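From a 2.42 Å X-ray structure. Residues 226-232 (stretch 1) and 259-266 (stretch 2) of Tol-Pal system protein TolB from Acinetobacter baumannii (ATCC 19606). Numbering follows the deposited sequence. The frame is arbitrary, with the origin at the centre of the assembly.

Stretch 1 (226-232) KSMLFTA
Stretch 2 259-266: IDTEARYT

Two nearly antiparallel stretches of one chain meet here through side chains, with a leucine laid on a tyrosine ring at one end and a threonine hydrogen bond, backed by a water, at the other. The strand 227-232 and the strand that includes Arg264 and Tyr265 run at 167° between their N-to-C directions, and their axes come no closer than 6.9 Å. That spacing leaves room for side chains, and no backbone-to-backbone hydrogen bond links them. The register sets Leu229 CA 6.3 Å from Ala263 CA and Thr231 CA 6.2 Å from Glu262 CA.

Stretch 1 is extended, with phi from -98° to -161° and psi from 135° to 163° over 227-232, so its side chains alternate: Ser227, Leu229 and Thr231 point toward stretch 2, Met228, Phe230 and Ala232 away. Leu229 (m, t) is buried and packs against two partners. Leu229 CD1 lies 3.5 Å from the centroid of the Tyr265 ring, 12° off the normal, a CH-pi contact over one face; Leu229 CD1 is also 3.8 Å from Ala263 CB, a methyl that points toward stretch 1 and adds to the apolar contact. Tyr265 (chi1 -75°, chi2 -81°) leaves its backbone sideways, but its end comes nearer, bringing Tyr265 OH within 3.4 Å of Ser227 CB. Met228 CA lies at the ring edge. The hydroxyl is hydrogen-bonded elsewhere in the structure, so its polarity is satisfied despite burial.

Thr231 (m, -41°) supplies both chemistries of its side chain. Thr231 OG1 donates to Thr261 O at 2.8 Å, while Thr231 CG2 meets Thr261 CG2 at 3.7 Å, with Thr261 in t. A water donates to Thr231 OG1 at 3.0 Å and accepts from Ala263 N at 2.8 Å, bridging the gap between the stretches. Altogether 375 Å² is buried, counting both sides.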

ATOM      1  N   LYS A 226      20.537  -0.322  -6.513  1.00 49.84           N
ATOM      2  CA  LYS A 226      21.542  -0.598  -7.529  1.00 51.81           C
ATOM      3  C   LYS A 226      21.100  -1.599  -8.585  1.00 53.75           C
ATOM      4  O   LYS A 226      21.723  -1.658  -9.649  1.00 58.42           O
ATOM      5  CB  LYS A 226      22.832  -1.113  -6.876  1.00 49.10           C
ATOM      6  CG  LYS A 226      23.353  -0.238  -5.748  1.00 58.35           C
ATOM      7  CD  LYS A 226      24.871  -0.192  -5.746  1.00 52.21           C
ATOM      8  CE  LYS A 226      25.387   0.974  -4.920  1.00 74.22           C
ATOM      9  NZ  LYS A 226      25.904   2.075  -5.780  1.00 75.61           N
ATOM     10  N   SER A 227      20.056  -2.382  -8.326  1.00 40.25           N
ATOM     11  CA  SER A 227      19.659  -3.442  -9.240  1.00 48.43           C
ATOM     12  C   SER A 227      18.143  -3.482  -9.369  1.00 52.69           C
ATOM     13  O   SER A 227      17.409  -2.925  -8.548  1.00 50.43           O
ATOM     14  CB  SER A 227      20.183  -4.807  -8.774  1.00 47.46           C
ATOM     15  OG  SER A 227      21.584  -4.767  -8.565  1.00 56.26           O
ATOM     16  N   MET A 228      17.684  -4.157 -10.421  1.00 45.00           N
ATOM     17  CA  MET A 228      16.264  -4.330 -10.685  1.00 45.15           C
ATOM     18  C   MET A 228      16.027  -5.718 -11.260  1.00 48.96           C
ATOM     19  O   MET A 228      16.765  -6.168 -12.140  1.00 44.28           O
ATOM     20  CB  MET A 228      15.739  -3.265 -11.658  1.00 36.88           C
ATOM     21  CG  MET A 228      14.372  -3.580 -12.247  1.00 38.55           C
ATOM     22  SD  MET A 228      13.957  -2.554 -13.670  1.00 57.04           S
ATOM     23  CE  MET A 228      14.332  -3.693 -15.001  1.00 51.50           C
ATOM     24  N   LEU A 229      15.000  -6.394 -10.754  1.00 40.12           N
ATOM     25  CA  LEU A 229      14.567  -7.672 -11.293  1.00 38.89           C
ATOM     26  C   LEU A 229      13.394  -7.466 -12.243  1.00 45.18           C
ATOM     27  O   LEU A 229      12.603  -6.531 -12.089  1.00 45.94           O
ATOM     28  CB  LEU A 229      14.161  -8.638 -10.177  1.00 42.06           C
ATOM     29  CG  LEU A 229      15.279  -9.218  -9.312  1.00 45.79           C
ATOM     30  CD1 LEU A 229      14.711  -9.732  -8.002  1.00 45.55           C
ATOM     31  CD2 LEU A 229      16.022 -10.321 -10.046  1.00 39.45           C
ATOM     32  N   PHE A 230      13.289  -8.350 -13.231  1.00 37.46           N
ATOM     33  CA  PHE A 230      12.183  -8.293 -14.176  1.00 46.06           C
ATOM     34  C   PHE A 230      12.010  -9.661 -14.817  1.00 51.38           C
ATOM     35  O   PHE A 230      12.929 -10.484 -14.831  1.00 42.59           O
ATOM     36  CB  PHE A 230      12.400  -7.213 -15.244  1.00 40.94           C
ATOM     37  CG  PHE A 230      13.614  -7.432 -16.107  1.00 49.28           C
ATOM     38  CD1 PHE A 230      14.882  -7.123 -15.640  1.00 53.90           C
ATOM     39  CD2 PHE A 230      13.484  -7.933 -17.391  1.00 48.56           C
ATOM     40  CE1 PHE A 230      15.996  -7.317 -16.435  1.00 57.16           C
ATOM     41  CE2 PHE A 230      14.594  -8.129 -18.191  1.00 46.03           C
ATOM     42  CZ  PHE A 230      15.851  -7.819 -17.714  1.00 52.30           C
ATOM     43  N   THR A 231      10.810  -9.892 -15.340  1.00 48.38           N
ATOM     44  CA  THR A 231      10.472 -11.133 -16.017  1.00 49.44           C
ATOM     45  C   THR A 231      10.524 -10.932 -17.525  1.00 53.50           C
ATOM     46  O   THR A 231      10.087  -9.898 -18.041  1.00 46.57           O
ATOM     47  CB  THR A 231       9.083 -11.624 -15.607  1.00 58.12           C
ATOM     48  OG1 THR A 231       8.902 -11.434 -14.198  1.00 56.15           O
ATOM     49  CG2 THR A 231       8.921 -13.099 -15.941  1.00 57.63           C
ATOM     50  N   ALA A 232      11.060 -11.927 -18.226  1.00 53.90           N
ATOM     51  CA  ALA A 232      11.183 -11.858 -19.674  1.00 59.83           C
ATOM     52  C   ALA A 232      11.365 -13.265 -20.220  1.00 56.63           C
ATOM     53  O   ALA A 232      12.033 -14.096 -19.599  1.00 58.82           O
ATOM     54  CB  ALA A 232      12.356 -10.967 -20.094  1.00 58.29           C
ATOM     55  N   ILE A 259       4.914 -21.204 -16.482  1.00 80.59           N
ATOM     56  CA  ILE A 259       3.910 -20.242 -16.052  1.00 78.63           C
ATOM     57  C   ILE A 259       4.574 -18.875 -15.953  1.00 78.65           C
ATOM     58  O   ILE A 259       5.799 -18.752 -15.951  1.00 74.00           O
ATOM     59  CB  ILE A 259       3.254 -20.622 -14.706  1.00 81.78           C
ATOM     60  CG1 ILE A 259       4.314 -20.751 -13.610  1.00 71.99           C
ATOM     61  CG2 ILE A 259       2.447 -21.906 -14.843  1.00 77.57           C
ATOM     62  CD1 ILE A 259       3.757 -20.626 -12.207  1.00 67.01           C
ATOM     63  N   ASP A 260       3.744 -17.839 -15.876  1.00 84.12           N
ATOM     64  CA  ASP A 260       4.248 -16.484 -15.713  1.00 85.62           C
ATOM     65  C   ASP A 260       4.640 -16.246 -14.261  1.00 80.65           C
ATOM     66  O   ASP A 260       3.914 -16.620 -13.336  1.00 77.64           O
ATOM     67  CB  ASP A 260       3.204 -15.461 -16.156  1.00 89.33           C
ATOM     68  CG  ASP A 260       3.797 -14.363 -17.017  1.00 98.09           C
ATOM     69  OD1 ASP A 260       4.713 -13.660 -16.540  1.00 89.19           O
ATOM     70  OD2 ASP A 260       3.350 -14.204 -18.173  1.00104.16           O
ATOM     71  N   THR A 261       5.797 -15.619 -14.066  1.00 65.49           N
ATOM     72  CA  THR A 261       6.369 -15.436 -12.742  1.00 61.64           C
ATOM     73  C   THR A 261       6.737 -13.975 -12.524  1.00 64.26           C
ATOM     74  O   THR A 261       6.834 -13.184 -13.466  1.00 63.16           O
ATOM     75  CB  THR A 261       7.607 -16.319 -12.540  1.00 61.19           C
ATOM     76  OG1 THR A 261       8.067 -16.200 -11.188  1.00 60.52           O
ATOM     77  CG2 THR A 261       8.718 -15.902 -13.492  1.00 62.83           C
ATOM     78  N   GLU A 262       6.932 -13.625 -11.253  1.00 68.88           N
ATOM     79  CA  GLU A 262       7.344 -12.291 -10.843  1.00 62.90           C
ATOM     80  C   GLU A 262       8.312 -12.415  -9.676  1.00 59.54           C
ATOM     81  O   GLU A 262       8.087 -13.210  -8.760  1.00 58.82           O
ATOM     82  CB  GLU A 262       6.145 -11.418 -10.433  1.00 60.51           C
ATOM     83  CG  GLU A 262       4.962 -11.461 -11.390  1.00 61.57           C
ATOM     84  CD  GLU A 262       3.978 -12.564 -11.051  1.00 65.86           C
ATOM     85  OE1 GLU A 262       4.196 -13.268 -10.042  1.00 58.26           O
ATOM     86  OE2 GLU A 262       2.992 -12.730 -11.799  1.00 64.63           O
ATOM     87  N   ALA A 263       9.384 -11.628  -9.713  1.00 42.46           N
ATOM     88  CA  ALA A 263      10.413 -11.650  -8.683  1.00 34.49           C
ATOM     89  C   ALA A 263      10.320 -10.399  -7.822  1.00 36.94           C
ATOM     90  O   ALA A 263      10.125  -9.293  -8.336  1.00 41.50           O
ATOM     91  CB  ALA A 263      11.808 -11.755  -9.304  1.00 40.03           C
ATOM     92  N   ARG A 264      10.458 -10.577  -6.509  1.00 30.82           N
ATOM     93  CA  ARG A 264      10.369  -9.483  -5.547  1.00 39.93           C
ATOM     94  C   ARG A 264      11.514  -9.604  -4.553  1.00 38.77           C
ATOM     95  O   ARG A 264      11.668 -10.645  -3.907  1.00 35.40           O
ATOM     96  CB  ARG A 264       9.023  -9.496  -4.816  1.00 42.57           C
ATOM     97  CG  ARG A 264       7.812  -9.456  -5.735  1.00 42.02           C
ATOM     98  CD  ARG A 264       7.198  -8.068  -5.770  1.00 42.55           C
ATOM     99  NE  ARG A 264       6.156  -7.957  -6.784  1.00 51.62           N
ATOM    100  CZ  ARG A 264       5.023  -7.286  -6.625  1.00 57.34           C
ATOM    101  NH1 ARG A 264       4.745  -6.659  -5.494  1.00 46.39           N
ATOM    102  NH2 ARG A 264       4.147  -7.244  -7.624  1.00 54.32           N
ATOM    103  N   TYR A 265      12.304  -8.539  -4.427  1.00 37.33           N
ATOM    104  CA  TYR A 265      13.448  -8.549  -3.525  1.00 35.58           C
ATOM    105  C   TYR A 265      13.007  -8.678  -2.074  1.00 36.38           C
ATOM    106  O   TYR A 265      11.971  -8.141  -1.671  1.00 34.86           O
ATOM    107  CB  TYR A 265      14.265  -7.267  -3.682  1.00 35.61           C
ATOM    108  CG  TYR A 265      15.123  -7.190  -4.921  1.00 48.45           C
ATOM    109  CD1 TYR A 265      16.359  -7.820  -4.975  1.00 49.72           C
ATOM    110  CD2 TYR A 265      14.713  -6.459  -6.026  1.00 38.24           C
ATOM    111  CE1 TYR A 265      17.152  -7.742  -6.105  1.00 53.57           C
ATOM    112  CE2 TYR A 265      15.499  -6.368  -7.156  1.00 39.83           C
ATOM    113  CZ  TYR A 265      16.718  -7.009  -7.190  1.00 50.18           C
ATOM    114  OH  TYR A 265      17.500  -6.922  -8.319  1.00 56.00           O
ATOM    115  N   THR A 266      13.807  -9.388  -1.284  1.00 31.45           N
ATOM    116  CA  THR A 266      13.635  -9.319   0.159  1.00 36.32           C
ATOM    117  C   THR A 266      14.208  -7.999   0.676  1.00 36.39           C
ATOM    118  O   THR A 266      15.225  -7.525   0.164  1.00 32.35           O
ATOM    119  CB  THR A 266      14.330 -10.495   0.847  1.00 37.08           C
ATOM    120  OG1 THR A 266      15.698 -10.556   0.429  1.00 36.15           O
ATOM    121  CG2 THR A 266      13.638 -11.805   0.496  1.00 35.79           C
TER
HETATM  122  O   HOH W   1       9.817  -9.844 -11.867  1.00 46.79           O